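Local coordinates for protein glycerate dehydrogenase (Bacillus sp. 5mfcol3.1, PDB 6P2I) that probably reduces acyclic imino acids, formed in situ by a partner oxidase, to amino acids with NADPH as the hydride donor, at residues A[111-116]-A[268-273]. Sequence-based numbering, arbitrary orientation.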
loop_
_atom_site.group_PDB
_atom_site.type_symbol
_atom_site.label_atom_id
_atom_site.label_comp_id
_atom_site.label_asym_id
_atom_site.label_seq_id
_atom_site.Cartn_x
_atom_site.Cartn_y
_atom_site.Cartn_z
ATOM N N PHE A 111 -2.849 -3.101 0.630
ATOM C CA PHE A 111 -1.599 -3.715 0.190
ATOM C C PHE A 111 -0.906 -4.446 1.337
ATOM O O PHE A 111 -0.351 -5.528 1.140
ATOM C CB PHE A 111 -0.678 -2.643 -0.399
ATOM C CG PHE A 111 -1.015 -2.242 -1.817
ATOM C CD1 PHE A 111 -1.227 -3.207 -2.808
ATOM C CD2 PHE A 111 -1.110 -0.899 -2.162
ATOM C CE1 PHE A 111 -1.542 -2.820 -4.116
ATOM C CE2 PHE A 111 -1.424 -0.510 -3.442
ATOM C CZ PHE A 111 -1.625 -1.472 -4.431
ATOM N N ALA A 112 -0.935 -3.874 2.551
ATOM C CA ALA A 112 -0.320 -4.541 3.695
ATOM C C ALA A 112 -0.979 -5.890 3.962
ATOM O O ALA A 112 -0.302 -6.868 4.295
ATOM C CB ALA A 112 -0.407 -3.637 4.929
ATOM N N VAL A 113 -2.306 -5.964 3.813
ATOM C CA VAL A 113 -2.998 -7.243 3.951
ATOM C C VAL A 113 -2.651 -8.158 2.786
ATOM O O VAL A 113 -2.264 -9.320 2.978
ATOM C CB VAL A 113 -4.520 -7.025 4.036
ATOM C CG1 VAL A 113 -5.260 -8.362 3.981
ATOM C CG2 VAL A 113 -4.902 -6.247 5.308
ATOM N N ASN A 114 -2.791 -7.642 1.558
ATOM C CA ASN A 114 -2.668 -8.483 0.374
ATOM C C ASN A 114 -1.277 -9.080 0.263
ATOM O O ASN A 114 -1.127 -10.244 -0.115
ATOM C CB ASN A 114 -2.990 -7.672 -0.882
ATOM C CG ASN A 114 -4.284 -8.092 -1.515
ATOM O OD1 ASN A 114 -5.206 -8.531 -0.824
ATOM N ND2 ASN A 114 -4.364 -7.979 -2.840
ATOM N N ARG A 115 -0.253 -8.299 0.586
ATOM C CA ARG A 115 1.125 -8.739 0.433
ATOM C C ARG A 115 1.683 -9.326 1.721
ATOM O O ARG A 115 2.853 -9.726 1.748
ATOM C CB ARG A 115 2.007 -7.562 -0.041
ATOM C CG ARG A 115 1.579 -6.882 -1.355
ATOM C CD ARG A 115 1.437 -7.932 -2.426
ATOM N NE ARG A 115 1.069 -7.451 -3.758
ATOM C CZ ARG A 115 1.884 -7.474 -4.819
ATOM N NH1 ARG A 115 3.140 -7.850 -4.695
ATOM N NH2 ARG A 115 1.442 -7.101 -6.009
ATOM N N LYS A 116 0.871 -9.388 2.785
ATOM C CA LYS A 116 1.290 -9.914 4.086
ATOM C C LYS A 116 2.593 -9.267 4.529
ATOM O O LYS A 116 3.544 -9.936 4.940
ATOM C CB LYS A 116 1.405 -11.441 4.059
ATOM C CG LYS A 116 0.078 -12.157 3.849
ATOM C CD LYS A 116 0.226 -13.677 3.966
ATOM C CE LYS A 116 -1.109 -14.375 3.747
ATOM N NZ LYS A 116 -1.593 -14.250 2.341
ATOM N N ASN A 268 -4.085 -12.395 10.335
ATOM C CA ASN A 268 -4.588 -11.946 9.044
ATOM C C ASN A 268 -5.289 -10.603 9.171
ATOM O O ASN A 268 -6.188 -10.286 8.388
ATOM C CB ASN A 268 -5.513 -12.993 8.411
ATOM C CG ASN A 268 -6.643 -13.437 9.336
ATOM O OD1 ASN A 268 -6.765 -12.971 10.470
ATOM N ND2 ASN A 268 -7.484 -14.338 8.841
ATOM N N VAL A 269 -4.895 -9.800 10.161
ATOM C CA VAL A 269 -5.337 -8.416 10.242
ATOM C C VAL A 269 -4.105 -7.525 10.269
ATOM O O VAL A 269 -3.032 -7.918 10.740
ATOM C CB VAL A 269 -6.234 -8.137 11.476
ATOM C CG1 VAL A 269 -7.464 -9.032 11.447
ATOM C CG2 VAL A 269 -5.448 -8.321 12.768
ATOM N N VAL A 270 -4.267 -6.326 9.734
ATOM C CA VAL A 270 -3.305 -5.246 9.873
ATOM C C VAL A 270 -4.023 -4.120 10.600
ATOM O O VAL A 270 -5.105 -3.697 10.177
ATOM C CB VAL A 270 -2.774 -4.786 8.503
ATOM C CG1 VAL A 270 -1.859 -3.583 8.636
ATOM C CG2 VAL A 270 -2.050 -5.952 7.814
ATOM N N LEU A 271 -3.444 -3.665 11.706
ATOM C CA LEU A 271 -4.077 -2.674 12.569
ATOM C C LEU A 271 -3.293 -1.372 12.546
ATOM O O LEU A 271 -2.062 -1.384 12.604
ATOM C CB LEU A 271 -4.149 -3.196 14.001
ATOM C CG LEU A 271 -4.835 -4.546 14.141
ATOM C CD1 LEU A 271 -4.697 -5.053 15.565
ATOM C CD2 LEU A 271 -6.305 -4.428 13.738
ATOM N N THR A 272 -4.007 -0.251 12.468
ATOM C CA THR A 272 -3.378 1.042 12.676
ATOM C C THR A 272 -4.139 1.811 13.754
ATOM O O THR A 272 -5.360 1.671 13.881
ATOM C CB THR A 272 -3.289 1.843 11.363
ATOM O OG1 THR A 272 -4.568 1.907 10.709
ATOM C CG2 THR A 272 -2.291 1.149 10.392
ATOM N N PRO A 273 -3.441 2.604 14.568
ATOM C CA PRO A 273 -4.087 3.214 15.759
ATOM C C PRO A 273 -4.802 4.527 15.457
ATOM O O PRO A 273 -4.503 5.580 16.036
ATOM C CB PRO A 273 -2.895 3.407 16.711
ATOM C CG PRO A 273 -1.740 3.734 15.767
ATOM C CD PRO A 273 -1.984 2.848 14.529
#
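Val-270 packs its two methyl groups against Ala-112 and Val-113 on the last turn of helix 99-114. The contact between the two segments is apolar and small, burying 143 Å² in all. CG2 of Val-270 meets CG2 of Val-113 at 3.8 Å. CG1 of Val-270 lies 4.0 Å from CB of Ala-112, and CG2 of Val-270 is equally far from that CB. The single methyl of Ala-112 therefore sits against both branches of the valine. The two valine side chains lie alongside each other, pointing roughly opposite ways. With chi1 at 172°, CG1 of Val-113 is anti to the backbone N, and CG2, beside that N, is the branch that meets Val-270. Leu-109, one turn earlier on the helix, also touches Val-270, and Val-113 reaches on to Val-223 of strand 223-226.

This is helix-on-sheet packing in the Rossmann-type NADP-binding domain. Strand 269-271 is the edge strand of its parallel sheet within the chain. Val-270 is held there by backbone hydrogen bonds to Ala-250 and Leu-252 of the parallel strand 249-252. The Val-270 side chain is about 13 Å from the bound NADP, so this is packing away from the cofactor.

Arg-115 N to Phe-111 O, at 2.8 Å, is an ordinary helical backbone bond. Lys-116, with positive phi (50°), bonds back through N to Val-113 O at 3.1 Å as part of the Schellman motif that ends the helix.

Hydrogen bonds link both segments to the second subunit. Arg-115 NH2 bonds to Ala-101 O of that subunit, and Leu-271 N to its Asp-121 OD1.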